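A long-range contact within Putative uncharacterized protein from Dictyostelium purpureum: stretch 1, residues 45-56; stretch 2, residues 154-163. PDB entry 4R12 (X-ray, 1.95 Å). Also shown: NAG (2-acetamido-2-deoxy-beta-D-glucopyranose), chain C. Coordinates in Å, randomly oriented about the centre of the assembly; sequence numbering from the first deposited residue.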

# COMPACT_ATOMS: atom_id res chain seq x y z
N GLY A 45 -27.95 -17.57 4.03
CA GLY A 45 -28.40 -18.50 3.02
C GLY A 45 -27.75 -19.86 3.14
O GLY A 45 -26.88 -20.08 3.99
N ILE A 46 -28.19 -20.79 2.29
CA ILE A 46 -27.62 -22.13 2.24
C ILE A 46 -26.25 -22.08 1.54
O ILE A 46 -26.08 -21.40 0.52
CB ILE A 46 -28.58 -23.10 1.51
CG1 ILE A 46 -28.09 -24.54 1.61
CG2 ILE A 46 -28.77 -22.70 0.05
CD1 ILE A 46 -28.32 -25.17 2.96
N LEU A 47 -25.26 -22.77 2.09
CA LEU A 47 -23.94 -22.82 1.47
C LEU A 47 -23.97 -23.68 0.21
O LEU A 47 -24.43 -24.82 0.25
CB LEU A 47 -22.90 -23.35 2.45
CG LEU A 47 -22.60 -22.50 3.69
CD1 LEU A 47 -21.58 -23.19 4.56
CD2 LEU A 47 -22.12 -21.12 3.29
N TYR A 48 -23.50 -23.13 -0.90
CA TYR A 48 -23.39 -23.88 -2.14
C TYR A 48 -21.97 -23.73 -2.70
O TYR A 48 -21.54 -22.61 -2.97
CB TYR A 48 -24.41 -23.41 -3.18
CG TYR A 48 -24.29 -24.11 -4.52
CD1 TYR A 48 -23.40 -23.66 -5.48
CD2 TYR A 48 -25.07 -25.22 -4.81
CE1 TYR A 48 -23.28 -24.30 -6.70
CE2 TYR A 48 -24.96 -25.87 -6.03
CZ TYR A 48 -24.07 -25.40 -6.97
OH TYR A 48 -23.95 -26.04 -8.19
N LEU A 49 -21.28 -24.85 -2.89
CA LEU A 49 -19.87 -24.84 -3.29
C LEU A 49 -19.65 -24.94 -4.79
O LEU A 49 -20.13 -25.87 -5.44
CB LEU A 49 -19.12 -25.98 -2.60
CG LEU A 49 -17.67 -26.21 -3.05
CD1 LEU A 49 -16.78 -25.05 -2.64
CD2 LEU A 49 -17.16 -27.52 -2.49
N ILE A 50 -18.93 -23.97 -5.34
CA ILE A 50 -18.44 -24.06 -6.71
C ILE A 50 -16.94 -24.30 -6.67
O ILE A 50 -16.19 -23.42 -6.25
CB ILE A 50 -18.75 -22.80 -7.52
CG1 ILE A 50 -20.27 -22.63 -7.69
CG2 ILE A 50 -18.08 -22.86 -8.88
CD1 ILE A 50 -20.64 -21.46 -8.57
N ASP A 51 -16.51 -25.49 -7.08
CA ASP A 51 -15.09 -25.86 -7.05
C ASP A 51 -14.66 -26.58 -8.34
O ASP A 51 -13.52 -27.02 -8.47
CB ASP A 51 -14.78 -26.73 -5.82
CG ASP A 51 -15.46 -28.10 -5.87
OD1 ASP A 51 -16.34 -28.32 -6.74
OD2 ASP A 51 -15.13 -28.96 -5.03
N ASP A 52 -15.59 -26.71 -9.27
CA ASP A 52 -15.31 -27.26 -10.59
C ASP A 52 -16.37 -26.82 -11.59
O ASP A 52 -17.39 -26.24 -11.21
CB ASP A 52 -15.21 -28.79 -10.55
CG ASP A 52 -16.40 -29.45 -9.85
OD1 ASP A 52 -17.54 -28.97 -9.99
OD2 ASP A 52 -16.19 -30.48 -9.17
N ASP A 53 -16.12 -27.10 -12.87
CA ASP A 53 -17.03 -26.71 -13.94
C ASP A 53 -18.41 -27.32 -13.72
O ASP A 53 -19.43 -26.70 -14.05
CB ASP A 53 -16.47 -27.12 -15.30
CG ASP A 53 -15.50 -26.11 -15.87
OD1 ASP A 53 -15.14 -25.16 -15.14
OD2 ASP A 53 -15.08 -26.26 -17.04
N GLU A 54 -18.43 -28.51 -13.13
CA GLU A 54 -19.68 -29.21 -12.90
C GLU A 54 -20.56 -28.46 -11.92
O GLU A 54 -21.72 -28.19 -12.21
CB GLU A 54 -19.44 -30.63 -12.37
CG GLU A 54 -20.73 -31.34 -11.96
CD GLU A 54 -20.52 -32.76 -11.45
OE1 GLU A 54 -19.81 -32.94 -10.44
OE2 GLU A 54 -21.08 -33.69 -12.05
N SER A 55 -20.01 -28.12 -10.75
CA SER A 55 -20.78 -27.42 -9.74
C SER A 55 -21.08 -26.00 -10.19
O SER A 55 -22.10 -25.42 -9.80
CB SER A 55 -20.05 -27.43 -8.38
OG SER A 55 -18.71 -26.97 -8.50
N TYR A 56 -20.19 -25.44 -11.01
CA TYR A 56 -20.45 -24.13 -11.61
C TYR A 56 -21.73 -24.18 -12.46
O TYR A 56 -22.67 -23.43 -12.22
CB TYR A 56 -19.26 -23.66 -12.45
CG TYR A 56 -19.44 -22.25 -12.95
CD1 TYR A 56 -20.12 -21.99 -14.13
CD2 TYR A 56 -18.97 -21.17 -12.21
CE1 TYR A 56 -20.32 -20.70 -14.57
CE2 TYR A 56 -19.16 -19.87 -12.65
CZ TYR A 56 -19.84 -19.65 -13.83
OH TYR A 56 -20.03 -18.37 -14.29
N ILE A 154 -14.90 -24.80 5.87
CA ILE A 154 -16.06 -24.34 5.11
C ILE A 154 -16.18 -25.04 3.75
O ILE A 154 -17.28 -25.26 3.25
CB ILE A 154 -16.00 -22.81 4.91
CG1 ILE A 154 -16.13 -22.12 6.27
CG2 ILE A 154 -17.11 -22.32 3.98
CD1 ILE A 154 -17.39 -22.47 6.98
N ARG A 155 -15.04 -25.39 3.15
CA ARG A 155 -15.05 -26.19 1.93
C ARG A 155 -15.67 -27.56 2.22
O ARG A 155 -16.43 -28.09 1.40
CB ARG A 155 -13.64 -26.37 1.35
CG ARG A 155 -13.62 -27.10 0.00
CD ARG A 155 -12.21 -27.39 -0.52
NE ARG A 155 -11.43 -26.19 -0.81
CZ ARG A 155 -11.23 -25.69 -2.03
NH1 ARG A 155 -11.75 -26.29 -3.09
NH2 ARG A 155 -10.50 -24.59 -2.19
N ASN A 156 -15.37 -28.09 3.39
CA ASN A 156 -15.90 -29.35 3.82
C ASN A 156 -17.43 -29.34 3.94
O ASN A 156 -18.10 -30.06 3.26
CB ASN A 156 -15.26 -29.73 5.14
CG ASN A 156 -15.63 -31.12 5.60
OD1 ASN A 156 -15.76 -32.02 4.81
ND2 ASN A 156 -15.80 -31.28 6.86
N VAL A 157 -17.96 -28.49 4.78
CA VAL A 157 -19.40 -28.44 4.98
C VAL A 157 -20.21 -28.01 3.77
O VAL A 157 -21.27 -28.50 3.53
CB VAL A 157 -19.78 -27.57 6.16
CG1 VAL A 157 -19.11 -28.08 7.41
CG2 VAL A 157 -19.38 -26.15 5.88
N SER A 158 -19.65 -27.07 3.01
CA SER A 158 -20.30 -26.58 1.80
C SER A 158 -20.40 -27.69 0.75
O SER A 158 -21.28 -27.67 -0.10
CB SER A 158 -19.55 -25.38 1.23
OG SER A 158 -18.49 -25.80 0.38
N LYS A 159 -19.48 -28.65 0.83
CA LYS A 159 -19.47 -29.74 -0.09
C LYS A 159 -20.44 -30.80 0.38
O LYS A 159 -21.03 -31.46 -0.41
CB LYS A 159 -18.06 -30.31 -0.19
CG LYS A 159 -17.85 -31.26 -1.34
CD LYS A 159 -16.38 -31.47 -1.65
CE LYS A 159 -16.23 -32.36 -2.87
NZ LYS A 159 -14.87 -32.32 -3.49
N HIS A 160 -20.58 -30.92 1.68
CA HIS A 160 -21.44 -31.92 2.31
C HIS A 160 -22.91 -31.65 2.00
O HIS A 160 -23.74 -32.56 2.02
CB HIS A 160 -21.20 -31.93 3.82
CG HIS A 160 -22.09 -32.88 4.57
ND1 HIS A 160 -22.36 -34.16 4.14
CD2 HIS A 160 -22.77 -32.74 5.74
CE1 HIS A 160 -23.16 -34.76 5.00
NE2 HIS A 160 -23.43 -33.92 5.98
N ASN A 161 -23.23 -30.39 1.69
CA ASN A 161 -24.58 -30.00 1.31
C ASN A 161 -25.04 -30.61 -0.01
O ASN A 161 -26.22 -30.52 -0.37
CB ASN A 161 -24.68 -28.48 1.20
CG ASN A 161 -24.87 -27.81 2.55
OD1 ASN A 161 -24.87 -28.46 3.59
ND2 ASN A 161 -25.03 -26.48 2.53
N ARG A 162 -24.13 -31.21 -0.73
CA ARG A 162 -24.46 -31.67 -2.05
C ARG A 162 -25.32 -32.89 -2.02
O ARG A 162 -25.88 -33.26 -3.04
CB ARG A 162 -23.20 -31.97 -2.82
CG ARG A 162 -22.55 -30.77 -3.42
CD ARG A 162 -21.16 -31.08 -3.89
NE ARG A 162 -20.55 -29.90 -4.46
CZ ARG A 162 -19.36 -29.87 -5.03
NH1 ARG A 162 -18.64 -30.96 -5.13
NH2 ARG A 162 -18.91 -28.75 -5.51
N ASP A 163 -25.42 -33.53 -0.86
CA ASP A 163 -26.26 -34.71 -0.79
C ASP A 163 -27.67 -34.24 -1.12
O ASP A 163 -28.25 -34.66 -2.11
CB ASP A 163 -26.13 -35.46 0.53
CG ASP A 163 -26.57 -34.67 1.69
OD1 ASP A 163 -27.38 -33.75 1.51
OD2 ASP A 163 -26.10 -34.97 2.79
C1 NAG C . -12.14 -21.58 -16.83
C2 NAG C . -13.13 -22.47 -17.58
C3 NAG C . -12.54 -23.85 -17.66
C4 NAG C . -11.21 -23.87 -18.34
C5 NAG C . -10.31 -22.87 -17.67
C6 NAG C . -9.08 -22.72 -18.53
C7 NAG C . -15.46 -21.91 -17.23
C8 NAG C . -16.68 -22.22 -16.46
N2 NAG C . -14.40 -22.63 -16.92
O3 NAG C . -13.40 -24.74 -18.36
O4 NAG C . -10.67 -25.14 -18.06
O5 NAG C . -10.93 -21.61 -17.55
O6 NAG C . -9.42 -21.97 -19.68
O7 NAG C . -15.44 -21.06 -18.07
O HOH W 1 -22.52 -27.43 -2.29
O HOH W 2 -22.09 -27.86 -4.60
O HOH W 3 -12.73 -28.97 -3.45

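How does a strand pack against a helix that runs almost at right angles to it? The axes of strand 45-50 and helix 154-160 approach to 6.7 Å with 101° between their directions, so the closest backbone meeting is local: the CA atoms of Leu47 and Ser158 lie 5.2 Å apart. Alternation along the strand sends Leu47 and Leu49 toward the helix, while Tyr48 and Ile50 point away. Ser158 is small enough to let the strand come close, with its CB 4.1 Å from Leu47 CB and its OG 3.1 Å from Leu49 CB.

Why do the two leucines adopt different rotamers? Leu47 is m,t, which carries its CD1 to 3.9 Å from Val157 CG2, an apolar contact beside Ser158. Leu49 is t,p, and its CD2 reaches a different part of the helix, lying 3.7 Å from Lys159 CB and 4.0 Å from Arg155 O. The same methyl sits over one face of the Arg162 guanidinium, with CD2 of Leu49 3.7 Å from NH2 of Arg162. One leucine thus fills the space by Val157, while the other lies against the aliphatic start of Lys159 and the flat face of an arginine whose edge is engaged by Asp51 OD1.

What do Asn161 and Arg162 gain from their conformations? Asn161, with chi1 at -81°, points its amide at the strand, where ND2 donates to Leu47 O at 2.9 Å; Ile46 CD1 lies 3.6 Å from that same ND2. Arg162 also has chi1 at -81°, but chi2 to chi4 are all near 180°, so the chain is extended and its guanidinium reaches the end of the strand. There NH2 of Arg162 donates to Leu49 O at 3.1 Å and to Asp51 OD1 at 2.9 Å, the second bond being part of a salt bridge. Water 2 joins the same carbonyl to the same side chain, donating to Leu49 O at 2.9 Å and accepting from Arg162 NE at 2.6 Å. Nearer the middle of the crossing, water 1 accepts from Leu49 N at 2.9 Å and donates to Ser158 O at 2.5 Å, bridging the two backbones.

How is Asp51 held where it can serve several basic groups? Its p rotamer directs OD1 to Arg162, while OD2 makes a long salt bridge to Lys159 NZ at 3.7 Å, which the all-t Lys159 chain reaches by full extension. Water 3 donates to Asp51 OD2 and accepts from Arg155 NH1, both at 2.9 Å, so Arg155 is linked to the carboxylate through solvent. Behind the aspartate, Asp51 N donates to Ser55 OG at 3.0 Å, tying the loop to the following helix. Asp52 caps that helix, its OD1 accepting from Ser55 N at 2.7 Å, and Ser55 CB comes within 3.4 Å of Arg162 NH2.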